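Phenylacetic acid degradation-related protein (Ralstonia eutropha JMP134, PDB 2PIM) probably hydrolyses fatty acyl-CoA thioesters, as a dimeric member of the hotdog-fold thioesterase superfamily. Local coordinates at residues A[9-12]-A[17-20]; A[23-28]-A[61-66]; A[68-73]-A[83-88]; A[74-79]-A[105-110]. One frame throughout, in Å; residues are numbered along the deposited sequence. Where two conformers were deposited one is given.

Contact 2 is fully buried near the centre of the chain, and contact 3 is partly so. Contact 1 lies farther out, with two buried and two exposed residues. Contact 4 is at the surface. Contacts 2, 3 and 4 all use helix 58-75, at successive levels from its first half to its C-terminal end. Contact 1 joins the N-terminal helix to its following loop and touches contact 3 through Met11 SE and Met71 SE, 4.2 Å apart. Contacts 1 and 2 are apolar. Contact 3 adds a bridging water between two threonines, and contact 4 brings an arginine against a threonine methyl. The second subunit reaches contacts 1 to 3 but not contact 4.

Contact 1 (A[9-12]-A[17-20]); sequences SRML and PVPA
The torsions of selenomethionine Met11 bring its side chain against Val18 and Pro19. At chi1 -174° its CG lies opposite the backbone N, and at chi3 87° the chain bends, which turns CE away from a straight extension. The motif is a helix folding against its own following loop: helix 7-12 packs on the proline-rich segment 17-20, which leads into helix 20-25. Both precede strand 28-33 in this hotdog-family chain.

Only Met11 contributes from the helix. Met11 CG sits 3.8 Å from Pro17 O and 4.0 Å from Val18 CA, so it rests on the loop backbone. The same Met11 CG meets a branch of Val18, with Val18 CG2 at 4.1 Å. Val18 is otherwise exposed. Farther along, the selenium reaches the ring of Pro19, and the two side chains cross at about a right angle.

The loop is also held by a polar bond from within the chain. Pro17 O accepts a hydrogen bond from Tyr7 OH of helix 7-12, one turn before Met11, so this carbonyl is satisfied while Met11 lies beside it. The Met11 side chain also touches Ile29 of strand 28-33, which ties the helix to the sheet.

Pro19 occupies the N-cap position of helix 20-25 and packs on Pro52 of the second subunit. The contact therefore lies close to the dimer interface. Across the contact, Pro19 meets Met11 through a ring carbon: Pro19 CD is 4.1 Å from Met11 SE.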
loop_
_atom_site.group_PDB
_atom_site.type_symbol
_atom_site.label_atom_id
_atom_site.label_comp_id
_atom_site.label_asym_id
_atom_site.label_seq_id
_atom_site.Cartn_x
_atom_site.Cartn_y
_atom_site.Cartn_z
ATOM N N SER A 9 -0.114 16.536 17.535
ATOM C CA SER A 9 0.828 17.597 17.871
ATOM C C SER A 9 1.748 17.173 19.017
ATOM O O SER A 9 2.884 17.627 19.074
ATOM C CB SER A 9 0.125 18.922 18.164
ATOM O OG SER A 9 -0.738 18.751 19.248
ATOM N N ARG A 10 1.271 16.292 19.900
ATOM C CA ARG A 10 2.142 15.638 20.887
ATOM C C ARG A 10 3.233 14.833 20.184
ATOM O O ARG A 10 4.406 14.900 20.535
ATOM C CB ARG A 10 1.339 14.726 21.824
ATOM C CG ARG A 10 0.507 15.479 22.830
ATOM C CD ARG A 10 0.032 14.571 23.941
ATOM N NE ARG A 10 -0.987 13.625 23.486
ATOM C CZ ARG A 10 -2.287 13.903 23.397
ATOM N NH1 ARG A 10 -2.749 15.106 23.712
ATOM N NH2 ARG A 10 -3.136 12.975 22.979
HETATM N N MSE A 11 2.831 14.068 19.187
HETATM C CA MSE A 11 3.767 13.300 18.378
HETATM C C MSE A 11 4.839 14.185 17.709
HETATM O O MSE A 11 6.002 13.817 17.674
HETATM C CB MSE A 11 2.993 12.509 17.330
HETATM C CG MSE A 11 3.833 11.547 16.516
HETATM SE SE MSE A 11 3.060 11.306 14.775
HETATM C CE MSE A 11 3.942 12.825 13.872
ATOM N N LEU A 12 4.449 15.341 17.188
ATOM C CA LEU A 12 5.392 16.249 16.527
ATOM C C LEU A 12 6.473 16.820 17.414
ATOM O O LEU A 12 7.547 17.137 16.935
ATOM C CB LEU A 12 4.674 17.459 15.947
ATOM C CG LEU A 12 3.912 17.280 14.656
ATOM C CD1 LEU A 12 3.393 18.646 14.239
ATOM C CD2 LEU A 12 4.795 16.689 13.598
ATOM N N PRO A 17 4.742 8.678 20.773
ATOM C CA PRO A 17 5.425 7.826 19.791
ATOM C C PRO A 17 4.918 8.003 18.359
ATOM O O PRO A 17 3.701 8.066 18.109
ATOM C CB PRO A 17 5.136 6.407 20.300
ATOM C CG PRO A 17 3.849 6.535 21.078
ATOM C CD PRO A 17 3.940 7.880 21.731
ATOM N N VAL A 18 5.870 8.108 17.438
ATOM C CA VAL A 18 5.569 7.979 16.018
ATOM C C VAL A 18 5.132 6.529 15.828
ATOM O O VAL A 18 5.701 5.635 16.464
ATOM C CB VAL A 18 6.810 8.277 15.132
ATOM C CG1 VAL A 18 6.479 8.118 13.647
ATOM C CG2 VAL A 18 7.351 9.690 15.418
ATOM N N PRO A 19 4.115 6.288 14.981
ATOM C CA PRO A 19 3.735 4.905 14.681
ATOM C C PRO A 19 4.896 4.148 14.071
ATOM O O PRO A 19 5.624 4.719 13.271
ATOM C CB PRO A 19 2.618 5.051 13.646
ATOM C CG PRO A 19 2.145 6.471 13.767
ATOM C CD PRO A 19 3.287 7.268 14.262
ATOM N N ALA A 20 5.058 2.877 14.436
ATOM C CA ALA A 20 6.139 2.064 13.915
ATOM C C ALA A 20 6.187 2.081 12.385
ATOM O O ALA A 20 7.267 2.157 11.798
ATOM C CB ALA A 20 6.012 0.659 14.412
#

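Contact 2 (A[23-28]-A[61-66]); sequences GTLGGV and LGAMLD
Leu25 reaches across to Ala63 and Met64 with both of its methyl groups. Its CG stands opposite the carbonyl carbon, beside the backbone N (chi1 -55°), and chi2 of 166° completes a common leucine rotamer. This places CD1 over the backbone of the facing helix. Leu25 CD1 lies 3.6 Å from Ala63 O. The Ala63 methyl is close too, with Ala63 CB 4.0 Å from Leu25 CD1. The other branch, Leu25 CD2, approaches Met64 CG more loosely at 4.4 Å.

Met64 is a selenomethionine with an extended chain beyond CB. It runs past Leu25 to touch Tyr43 and Ala45 of strand 38-45 and Leu121 of strand 114-123. Tyr43 also meets Leu25, so both side chains pack on the sheet.

Gly26 leaves helical geometry with a positive phi of 66° in a Schellman motif, and Gly26 N bonds to Gly23 O at 3.0 Å. The chain then turns into strand 28-33. The long helix 58-75 is the central helix of the hotdog fold, around which the sheet curls.

Ala63 O accepts a hydrogen bond from Gln57 NE2 of the second subunit, and Leu25 packs on the same glutamine. The contact thus combines dispersion between aliphatic groups with shielding of a backbone carbonyl whose polar need is met across the dimer interface.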
loop_
_atom_site.group_PDB
_atom_site.type_symbol
_atom_site.label_atom_id
_atom_site.label_comp_id
_atom_site.label_asym_id
_atom_site.label_seq_id
_atom_site.Cartn_x
_atom_site.Cartn_y
_atom_site.Cartn_z
ATOM N N GLY A 23 8.145 5.020 10.951
ATOM C CA GLY A 23 9.548 4.609 11.013
ATOM C C GLY A 23 9.935 3.733 9.823
ATOM O O GLY A 23 10.878 4.005 9.109
ATOM N N THR A 24 9.191 2.674 9.590
ATOM C CA THR A 24 9.508 1.762 8.514
ATOM C C THR A 24 9.573 2.488 7.157
ATOM O O THR A 24 10.466 2.240 6.363
ATOM C CB THR A 24 8.468 0.633 8.531
ATOM O OG1 THR A 24 8.544 -0.020 9.798
ATOM C CG2 THR A 24 8.643 -0.373 7.416
ATOM N N LEU A 25 8.642 3.413 6.916
ATOM C CA LEU A 25 8.608 4.186 5.658
ATOM C C LEU A 25 9.527 5.418 5.615
ATOM O O LEU A 25 9.581 6.097 4.586
ATOM C CB LEU A 25 7.166 4.593 5.349
ATOM C CG LEU A 25 6.199 3.390 5.304
ATOM C CD1 LEU A 25 4.788 3.890 5.336
ATOM C CD2 LEU A 25 6.488 2.516 4.086
ATOM N N GLY A 26 10.286 5.663 6.695
ATOM C CA GLY A 26 11.201 6.824 6.799
ATOM C C GLY A 26 10.421 8.127 6.815
ATOM O O GLY A 26 10.866 9.135 6.285
ATOM N N GLY A 27 9.234 8.094 7.419
ATOM C CA GLY A 27 8.310 9.202 7.386
ATOM C C GLY A 27 8.725 10.327 8.313
ATOM O O GLY A 27 8.997 10.093 9.490
ATOM N N VAL A 28 8.791 11.544 7.781
ATOM C CA VAL A 28 9.151 12.737 8.580
ATOM C C VAL A 28 8.312 13.881 8.093
ATOM O O VAL A 28 8.464 14.340 6.940
ATOM C CB VAL A 28 10.645 13.154 8.439
ATOM C CG1 VAL A 28 10.956 14.307 9.340
ATOM C CG2 VAL A 28 11.574 12.002 8.750
ATOM N N LEU A 61 4.521 2.467 -2.163
ATOM C CA LEU A 61 4.148 3.867 -2.378
ATOM C C LEU A 61 2.780 4.182 -1.805
ATOM O O LEU A 61 2.563 5.250 -1.233
ATOM C CB LEU A 61 4.124 4.209 -3.842
ATOM C CG LEU A 61 5.429 4.010 -4.635
ATOM C CD1 LEU A 61 5.180 4.188 -6.133
ATOM C CD2 LEU A 61 6.509 4.923 -4.178
ATOM N N GLY A 62 1.853 3.247 -1.991
ATOM C CA GLY A 62 0.535 3.357 -1.392
ATOM C C GLY A 62 0.574 3.444 0.127
ATOM O O GLY A 62 -0.228 4.144 0.699
ATOM N N ALA A 63 1.496 2.739 0.781
ATOM C CA ALA A 63 1.635 2.841 2.240
ATOM C C ALA A 63 2.117 4.222 2.664
ATOM O O ALA A 63 1.741 4.718 3.707
ATOM C CB ALA A 63 2.573 1.727 2.781
HETATM N N MSE A 64 2.926 4.867 1.834
HETATM C CA MSE A 64 3.317 6.274 2.073
HETATM C C MSE A 64 2.141 7.262 1.872
HETATM O O MSE A 64 1.945 8.195 2.667
HETATM C CB MSE A 64 4.437 6.620 1.119
HETATM C CG MSE A 64 5.684 5.870 1.418
HETATM SE SE MSE A 64 7.010 6.015 -0.056
HETATM C CE MSE A 64 8.313 4.683 0.542
ATOM N N LEU A 65 1.355 7.021 0.820
ATOM C CA LEU A 65 0.136 7.784 0.553
ATOM C C LEU A 65 -0.891 7.604 1.660
ATOM O O LEU A 65 -1.571 8.559 2.071
ATOM C CB LEU A 65 -0.426 7.424 -0.837
ATOM C CG LEU A 65 0.407 7.982 -2.035
ATOM C CD1 LEU A 65 0.158 7.257 -3.335
ATOM C CD2 LEU A 65 0.227 9.485 -2.227
ATOM N N ASP A 66 -0.986 6.387 2.171
ATOM C CA ASP A 66 -1.842 6.109 3.300
ATOM C C ASP A 66 -1.396 6.921 4.499
ATOM O O ASP A 66 -2.235 7.501 5.218
ATOM C CB ASP A 66 -1.867 4.590 3.578
ATOM C CG ASP A 66 -2.891 4.193 4.669
ATOM O OD1 ASP A 66 -4.013 4.700 4.688
ATOM O OD2 ASP A 66 -2.578 3.337 5.499
#

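Contact 3 (A[68-73]-A[83-88]); sequences VTAMLV and CSTLNL
Segment 68-73, part of helix 58-75, comes nearest to segment 83-88 at Val73 and Cys83, whose CA atoms are 6.5 Å apart, and the strand then runs on from Ser84. The Cys83 side chain makes the main touch. Its SG lies opposite the backbone N (chi1 168°), which sets the thiol against Val73 and Ala70. Cys83 SG rests 3.7 Å from Val73 CG1 and 4.2 Å from Ala70 CB. Val73 CG1 also lies 3.8 Å from Cys83 CB, so one valine branch spans the whole short side chain. Val73 also packs on Val117 and Cys135 of the sheet.

One helical turn back, the contact becomes polar. A water joins Thr69 OG1, at 2.8 Å, to Thr85 OG1, at 2.7 Å. It donates to Thr69, whose OG1 is in turn hydrogen-bonded to Leu65 O in the helix. The water therefore links a hydroxyl tied to the helix backbone with one on the strand. Thr85 OG1 also lies beside Ala70 CB at 4.3 Å.

A classic bulge puts Leu86 and Asn87 opposite the single residue Thr134 of strand 126-136. Asn87 and Leu88 pair antiparallel with a strand of the second subunit, so the sheet continues across the interface. A long helix lying on the concave face of an antiparallel sheet that extends through the dimer is the hallmark of the hotdog fold.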
loop_
_atom_site.group_PDB
_atom_site.type_symbol
_atom_site.label_atom_id
_atom_site.label_comp_id
_atom_site.label_asym_id
_atom_site.label_seq_id
_atom_site.Cartn_x
_atom_site.Cartn_y
_atom_site.Cartn_z
ATOM N N VAL A 68 0.452 9.786 4.687
ATOM C CA VAL A 68 0.344 11.243 4.569
ATOM C C VAL A 68 -1.108 11.726 4.701
ATOM O O VAL A 68 -1.395 12.747 5.430
ATOM C CB VAL A 68 1.096 11.784 3.305
ATOM C CG1 VAL A 68 0.371 11.418 2.010
ATOM C CG2 VAL A 68 1.329 13.244 3.428
ATOM N N THR A 69 -2.025 10.952 4.114
ATOM C CA THR A 69 -3.442 11.291 4.105
ATOM C C THR A 69 -4.081 11.097 5.493
ATOM O O THR A 69 -4.723 11.990 6.021
ATOM C CB THR A 69 -4.224 10.559 2.985
ATOM O OG1 THR A 69 -4.152 9.123 3.133
ATOM C CG2 THR A 69 -3.698 10.973 1.618
ATOM N N ALA A 70 -3.826 9.954 6.105
ATOM C CA ALA A 70 -4.263 9.684 7.494
ATOM C C ALA A 70 -3.640 10.594 8.534
ATOM O O ALA A 70 -4.261 10.899 9.598
ATOM C CB ALA A 70 -3.976 8.216 7.827
HETATM N N MSE A 71 -2.400 11.012 8.278
HETATM C CA MSE A 71 -1.732 11.975 9.181
HETATM C C MSE A 71 -2.440 13.318 9.134
HETATM O O MSE A 71 -2.753 13.944 10.183
HETATM C CB MSE A 71 -0.241 12.178 8.833
HETATM C CG MSE A 71 0.756 11.181 9.466
HETATM SE SE MSE A 71 0.519 10.933 11.412
HETATM C CE MSE A 71 -0.789 9.363 11.395
ATOM N N LEU A 72 -2.693 13.775 7.921
ATOM C CA LEU A 72 -3.421 15.044 7.756
ATOM C C LEU A 72 -4.790 15.003 8.502
ATOM O O LEU A 72 -5.102 15.892 9.292
ATOM C CB LEU A 72 -3.571 15.390 6.279
ATOM C CG LEU A 72 -4.513 16.586 6.050
ATOM C CD1 LEU A 72 -4.149 17.808 6.880
ATOM C CD2 LEU A 72 -4.515 16.891 4.595
ATOM N N VAL A 73 -5.553 13.928 8.300
ATOM C CA VAL A 73 -6.846 13.795 8.963
ATOM C C VAL A 73 -6.681 13.842 10.450
ATOM O O VAL A 73 -7.406 14.569 11.116
ATOM C CB VAL A 73 -7.607 12.505 8.588
ATOM C CG1 VAL A 73 -8.918 12.421 9.349
ATOM C CG2 VAL A 73 -7.854 12.460 7.093
ATOM N N CYS A 83 -8.903 8.590 13.350
ATOM C CA CYS A 83 -9.027 8.463 11.903
ATOM C C CYS A 83 -8.957 6.993 11.452
ATOM O O CYS A 83 -7.969 6.285 11.694
ATOM C CB CYS A 83 -7.956 9.261 11.194
ATOM S SG CYS A 83 -7.860 8.833 9.363
ATOM N N SER A 84 -9.983 6.584 10.719
ATOM C CA SER A 84 -10.076 5.266 10.176
ATOM C C SER A 84 -10.288 5.282 8.664
ATOM O O SER A 84 -11.339 5.649 8.208
ATOM C CB SER A 84 -11.265 4.627 10.868
ATOM O OG SER A 84 -11.409 3.302 10.497
ATOM N N THR A 85 -9.311 4.857 7.875
ATOM C CA THR A 85 -9.445 4.868 6.417
ATOM C C THR A 85 -10.278 3.695 5.873
ATOM O O THR A 85 -9.979 2.543 6.143
ATOM C CB THR A 85 -8.062 4.855 5.753
ATOM O OG1 THR A 85 -7.306 5.999 6.193
ATOM C CG2 THR A 85 -8.170 4.921 4.261
ATOM N N LEU A 86 -11.298 3.995 5.070
ATOM C CA LEU A 86 -12.265 3.016 4.605
ATOM C C LEU A 86 -11.896 2.530 3.229
ATOM O O LEU A 86 -12.022 1.347 2.931
ATOM C CB LEU A 86 -13.654 3.628 4.544
ATOM C CG LEU A 86 -14.194 4.182 5.847
ATOM C CD1 LEU A 86 -15.608 4.711 5.633
ATOM C CD2 LEU A 86 -14.213 3.146 6.978
ATOM N N ASN A 87 -11.460 3.451 2.384
ATOM C CA ASN A 87 -11.068 3.153 1.021
ATOM C C ASN A 87 -9.879 4.031 0.716
ATOM O O ASN A 87 -9.804 5.166 1.242
ATOM C CB ASN A 87 -12.225 3.482 0.029
ATOM C CG ASN A 87 -11.945 2.997 -1.418
ATOM O OD1 ASN A 87 -11.486 3.775 -2.267
ATOM N ND2 ASN A 87 -12.307 1.708 -1.713
ATOM N N LEU A 88 -8.956 3.497 -0.099
ATOM C CA LEU A 88 -7.812 4.239 -0.613
ATOM C C LEU A 88 -7.616 3.830 -2.090
ATOM O O LEU A 88 -7.452 2.677 -2.377
ATOM C CB LEU A 88 -6.569 3.871 0.189
ATOM C CG LEU A 88 -5.206 4.511 -0.106
ATOM C CD1 LEU A 88 -5.229 6.014 0.022
ATOM C CD2 LEU A 88 -4.186 3.935 0.836
HETATM O O HOH W 1 -5.452 7.005 4.460
#

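Contact 4 (A[74-79]-A[105-110]); sequences TATLED and ARLERR
Van der Waals touches of the Thr76 methyl with Leu107 and with the Arg110 guanidinium make up the contact. Thr76 CG2 is the one atom of its segment that takes part. Thr76 CG2 meets Leu107 CD1 at 3.9 Å, the two side chains reaching toward each other tip to tip. Thr76 CG2 also lies 3.7 Å from Arg110 NH1, and there the threonine approaches the guanidinium obliquely. Leu107 CD1 sits 3.5 Å above one face of the Arg110 guanidinium, offset toward its rim. The arginine head thus rests on a leucine methyl with a threonine methyl beside it.

The polar bonds of these residues lead elsewhere. With chi1 71°, Thr76 OG1 lies between the backbone N and the carbonyl carbon and is hydrogen-bonded to Val73 O, about one turn back. This leaves CG2 directed at the strands. Arg110 NH2 is hydrogen-bonded to Leu34 O, which helps to fix where the guanidinium lies.

Backbone pairing shapes the second segment. The chain turns a corner at Glu108, and Asn116 of strand 114-123 bonds to the backbone of both Glu108 and Arg109, which makes a classic beta bulge there.

The contact closes the C-terminal end of helix 58-75 against the last residues of strand 99-107 and the short strand 109-110. Leu34, in the loop between strands 28-33 and 38-45, packs on Thr76. Deeper in, Leu72 of the helix packs on Ala105 and Leu107, and strand 114-123 pairs alongside both strands.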
loop_
_atom_site.group_PDB
_atom_site.type_symbol
_atom_site.label_atom_id
_atom_site.label_comp_id
_atom_site.label_asym_id
_atom_site.label_seq_id
_atom_site.Cartn_x
_atom_site.Cartn_y
_atom_site.Cartn_z
ATOM N N THR A 74 -5.717 13.075 10.968
ATOM C CA THR A 74 -5.432 13.016 12.429
ATOM C C THR A 74 -5.066 14.361 13.015
ATOM O O THR A 74 -5.535 14.744 14.110
ATOM C CB THR A 74 -4.328 11.955 12.709
ATOM O OG1 THR A 74 -4.800 10.700 12.226
ATOM C CG2 THR A 74 -4.033 11.807 14.190
ATOM N N ALA A 75 -4.237 15.097 12.290
ATOM C CA ALA A 75 -3.900 16.466 12.678
ATOM C C ALA A 75 -5.104 17.352 13.003
ATOM O O ALA A 75 -4.987 18.246 13.844
ATOM C CB ALA A 75 -3.063 17.115 11.611
ATOM N N THR A 76 -6.244 17.115 12.338
ATOM C CA THR A 76 -7.461 17.922 12.536
ATOM C C THR A 76 -8.343 17.451 13.710
ATOM O O THR A 76 -9.258 18.156 14.099
ATOM C CB THR A 76 -8.338 18.051 11.236
ATOM O OG1 THR A 76 -8.988 16.807 10.919
ATOM C CG2 THR A 76 -7.507 18.469 10.075
ATOM N N LEU A 77 -8.053 16.293 14.298
ATOM C CA LEU A 77 -8.984 15.678 15.238
ATOM C C LEU A 77 -8.892 16.198 16.647
ATOM O O LEU A 77 -7.846 16.612 17.103
ATOM C CB LEU A 77 -8.806 14.156 15.235
ATOM C CG LEU A 77 -8.991 13.538 13.842
ATOM C CD1 LEU A 77 -9.114 12.024 13.896
ATOM C CD2 LEU A 77 -10.177 14.143 13.080
ATOM N N GLU A 78 -10.022 16.192 17.334
ATOM C CA GLU A 78 -10.027 16.395 18.767
ATOM C C GLU A 78 -9.382 15.181 19.448
ATOM O O GLU A 78 -9.173 14.137 18.824
ATOM C CB GLU A 78 -11.459 16.641 19.280
ATOM C CG GLU A 78 -12.462 15.516 19.016
ATOM C CD GLU A 78 -13.300 15.681 17.732
ATOM O OE1 GLU A 78 -12.747 15.660 16.597
ATOM O OE2 GLU A 78 -14.536 15.781 17.874
ATOM N N ASP A 79 -9.037 15.334 20.716
ATOM C CA ASP A 79 -8.605 14.209 21.536
ATOM C C ASP A 79 -9.778 13.270 21.713
ATOM O O ASP A 79 -10.896 13.710 22.000
ATOM C CB ASP A 79 -8.131 14.679 22.926
ATOM C CG ASP A 79 -6.625 14.897 22.997
ATOM O OD1 ASP A 79 -5.924 14.700 21.971
ATOM O OD2 ASP A 79 -6.147 15.254 24.096
ATOM N N ALA A 105 -0.438 15.968 1.223
ATOM C CA ALA A 105 -1.851 15.709 1.397
ATOM C C ALA A 105 -2.635 17.022 1.413
ATOM O O ALA A 105 -2.102 18.053 1.825
ATOM C CB ALA A 105 -2.091 14.916 2.662
ATOM N N ARG A 106 -3.869 16.967 0.894
ATOM C CA ARG A 106 -4.858 18.050 0.976
ATOM C C ARG A 106 -6.235 17.454 1.283
ATOM O O ARG A 106 -6.648 16.478 0.645
ATOM C CB ARG A 106 -4.970 18.838 -0.352
ATOM C CG ARG A 106 -6.051 19.944 -0.325
ATOM C CD ARG A 106 -6.318 20.679 -1.658
ATOM N NE ARG A 106 -7.294 20.020 -2.546
ATOM C CZ ARG A 106 -6.971 19.247 -3.582
ATOM N NH1 ARG A 106 -5.709 19.001 -3.898
ATOM N NH2 ARG A 106 -7.912 18.710 -4.315
ATOM N N LEU A 107 -6.950 18.077 2.216
ATOM C CA LEU A 107 -8.373 17.782 2.459
ATOM C C LEU A 107 -9.287 18.375 1.386
ATOM O O LEU A 107 -9.345 19.576 1.237
ATOM C CB LEU A 107 -8.821 18.345 3.830
ATOM C CG LEU A 107 -8.362 17.485 4.997
ATOM C CD1 LEU A 107 -8.349 18.254 6.300
ATOM C CD2 LEU A 107 -9.213 16.234 5.095
ATOM N N GLU A 108 -10.011 17.535 0.650
ATOM C CA GLU A 108 -11.038 18.011 -0.270
ATOM C C GLU A 108 -12.322 18.295 0.454
ATOM O O GLU A 108 -13.089 19.103 -0.012
ATOM C CB GLU A 108 -11.374 16.989 -1.352
ATOM C CG GLU A 108 -10.295 16.789 -2.350
ATOM C CD GLU A 108 -10.594 17.400 -3.691
ATOM O OE1 GLU A 108 -10.906 18.614 -3.727
ATOM O OE2 GLU A 108 -10.469 16.660 -4.701
ATOM N N ARG A 109 -12.586 17.558 1.523
ATOM C CA ARG A 109 -13.728 17.819 2.378
ATOM C C ARG A 109 -13.492 17.255 3.757
ATOM O O ARG A 109 -13.013 16.145 3.882
ATOM C CB ARG A 109 -14.986 17.173 1.803
ATOM C CG ARG A 109 -16.189 17.325 2.749
ATOM C CD ARG A 109 -17.504 17.490 2.031
ATOM N NE ARG A 109 -18.523 17.947 2.980
ATOM C CZ ARG A 109 -19.150 17.167 3.862
ATOM N NH1 ARG A 109 -18.893 15.859 3.933
ATOM N NH2 ARG A 109 -20.026 17.704 4.692
ATOM N N ARG A 110 -13.812 18.047 4.765
ATOM C CA ARG A 110 -13.814 17.654 6.170
ATOM C C ARG A 110 -15.243 17.568 6.645
ATOM O O ARG A 110 -15.799 18.580 6.974
ATOM C CB ARG A 110 -13.229 18.762 7.030
ATOM C CG ARG A 110 -11.817 19.035 6.794
ATOM C CD ARG A 110 -11.284 20.004 7.883
ATOM N NE ARG A 110 -10.404 20.967 7.230
ATOM C CZ ARG A 110 -9.458 21.674 7.819
ATOM N NH1 ARG A 110 -9.229 21.581 9.134
ATOM N NH2 ARG A 110 -8.740 22.482 7.057
#